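Local atomic coordinates of acetamidase (Bacillus halodurans, PDB entry 2II1), a protein that binds calcium ions and probably hydrolyses carbon-nitrogen bonds other than peptide bonds in linear amides. Residues 226-230 with 242-246. Numbering follows the deposited sequence.
Sequences FMTIA and ATKNM
Helix 235-253 packs against one face of a mixed beta sheet, across strand 225-232, which precedes it in this acetamidase/formamidase-family chain. Residues 226-230 are regular beta strand and 242-246 regular alpha-helix; their short axes approach to 7.1 Å, with 134° between N-to-C directions, and the CA atoms of Ala230 and Ala242 lie 4.8 Å apart. Thr228 and Ala230 point toward the helix, Met227 and Ile229 away from it. With chi1 p, Thr228 OG1 donates a hydrogen bond to Ala242 O (2.7 Å), which also accepts the helical hydrogen bond from Met246 N (3.3 Å). Ala230 CB comes to 3.4 Å from Ala242 N and 4.1 Å from Ala242 CB. Selenomethionine Met246 (t, p, p) brings CE to 3.8 Å from Phe226 CD2, its SE at the ring edge in a Met-aromatic contact; Phe292 touches both residues. A water accepts from Asn245 ND2 (2.9 Å) and lies 3.3 Å from Ile229 O; Asn245 OD1 is hydrogen-bonded to Gln241 NE2. The buried Thr228 hydroxyl thus spends its proton on a helix carbonyl, while the remaining direct contacts are largely van der Waals.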
loop_
_atom_site.group_PDB
_atom_site.type_symbol
_atom_site.label_atom_id
_atom_site.label_comp_id
_atom_site.label_asym_id
_atom_site.label_seq_id
_atom_site.Cartn_x
_atom_site.Cartn_y
_atom_site.Cartn_z
ATOM N N PHE A 226 6.688 -12.680 -3.389
ATOM C CA PHE A 226 6.097 -12.834 -4.698
ATOM C C PHE A 226 4.885 -11.893 -4.720
ATOM O O PHE A 226 4.207 -11.716 -3.705
ATOM C CB PHE A 226 5.685 -14.297 -4.924
ATOM C CG PHE A 226 4.923 -14.506 -6.183
ATOM C CD1 PHE A 226 5.585 -14.567 -7.397
ATOM C CD2 PHE A 226 3.543 -14.566 -6.168
ATOM C CE1 PHE A 226 4.870 -14.683 -8.558
ATOM C CE2 PHE A 226 2.838 -14.707 -7.334
ATOM C CZ PHE A 226 3.490 -14.763 -8.511
HETATM N N MSE A 227 4.655 -11.236 -5.849
HETATM C CA MSE A 227 3.529 -10.307 -5.950
HETATM C C MSE A 227 2.796 -10.406 -7.236
HETATM O O MSE A 227 3.408 -10.465 -8.294
HETATM C CB MSE A 227 4.019 -8.869 -5.860
HETATM C CG MSE A 227 5.064 -8.680 -4.823
HETATM SE SE MSE A 227 5.495 -6.800 -4.700
HETATM C CE MSE A 227 7.152 -7.079 -3.675
ATOM N N THR A 228 1.473 -10.353 -7.125
ATOM C CA THR A 228 0.580 -10.223 -8.259
ATOM C C THR A 228 0.215 -8.742 -8.484
ATOM O O THR A 228 -0.072 -8.005 -7.554
ATOM C CB THR A 228 -0.680 -11.129 -8.120
ATOM O OG1 THR A 228 -1.357 -10.883 -6.877
ATOM C CG2 THR A 228 -0.257 -12.624 -8.197
ATOM N N ILE A 229 0.270 -8.332 -9.738
ATOM C CA ILE A 229 -0.024 -6.966 -10.173
ATOM C C ILE A 229 -1.323 -6.878 -11.024
ATOM O O ILE A 229 -1.565 -7.687 -11.950
ATOM C CB ILE A 229 1.164 -6.414 -10.989
ATOM C CG1 ILE A 229 2.441 -6.455 -10.157
ATOM C CG2 ILE A 229 0.906 -4.977 -11.388
ATOM C CD1 ILE A 229 3.693 -6.256 -10.947
ATOM N N ALA A 230 -2.148 -5.878 -10.733
ATOM C CA ALA A 230 -3.309 -5.605 -11.560
ATOM C C ALA A 230 -3.524 -4.113 -11.748
ATOM O O ALA A 230 -3.219 -3.308 -10.863
ATOM C CB ALA A 230 -4.568 -6.274 -10.987
ATOM N N ALA A 242 -5.809 -7.462 -8.044
ATOM C CA ALA A 242 -4.517 -8.002 -7.593
ATOM C C ALA A 242 -4.678 -9.085 -6.539
ATOM O O ALA A 242 -3.905 -10.067 -6.498
ATOM C CB ALA A 242 -3.583 -6.886 -7.025
ATOM N N THR A 243 -5.613 -8.833 -5.631
ATOM C CA THR A 243 -5.920 -9.712 -4.524
ATOM C C THR A 243 -6.525 -11.041 -5.026
ATOM O O THR A 243 -6.103 -12.114 -4.608
ATOM C CB THR A 243 -6.864 -9.010 -3.488
ATOM O OG1 THR A 243 -6.263 -7.777 -3.068
ATOM C CG2 THR A 243 -7.125 -9.908 -2.279
ATOM N N LYS A 244 -7.509 -10.962 -5.906
ATOM C CA LYS A 244 -8.117 -12.159 -6.481
ATOM C C LYS A 244 -7.158 -13.004 -7.298
ATOM O O LYS A 244 -7.308 -14.218 -7.315
ATOM C CB LYS A 244 -9.330 -11.789 -7.312
ATOM C CG LYS A 244 -10.513 -11.401 -6.408
ATOM C CD LYS A 244 -11.761 -11.039 -7.206
ATOM C CE LYS A 244 -12.969 -10.821 -6.297
ATOM N NZ LYS A 244 -14.246 -10.953 -7.064
ATOM N N ASN A 245 -6.190 -12.361 -7.960
ATOM C CA ASN A 245 -5.113 -13.058 -8.720
ATOM C C ASN A 245 -4.192 -13.902 -7.838
ATOM O O ASN A 245 -3.815 -15.042 -8.185
ATOM C CB ASN A 245 -4.258 -12.061 -9.504
ATOM C CG ASN A 245 -4.993 -11.435 -10.680
ATOM O OD1 ASN A 245 -6.155 -11.738 -10.921
ATOM N ND2 ASN A 245 -4.298 -10.562 -11.428
HETATM N N MSE A 246 -3.830 -13.343 -6.699
HETATM C CA MSE A 246 -3.080 -14.103 -5.698
HETATM C C MSE A 246 -3.924 -15.264 -5.179
HETATM O O MSE A 246 -3.500 -16.416 -5.175
HETATM C CB MSE A 246 -2.632 -13.193 -4.545
HETATM C CG MSE A 246 -1.708 -13.901 -3.569
HETATM SE SE MSE A 246 -0.047 -14.542 -4.412
HETATM C CE MSE A 246 0.698 -12.755 -4.404
HETATM O O HOH W 1 -1.413 -10.868 -11.264
#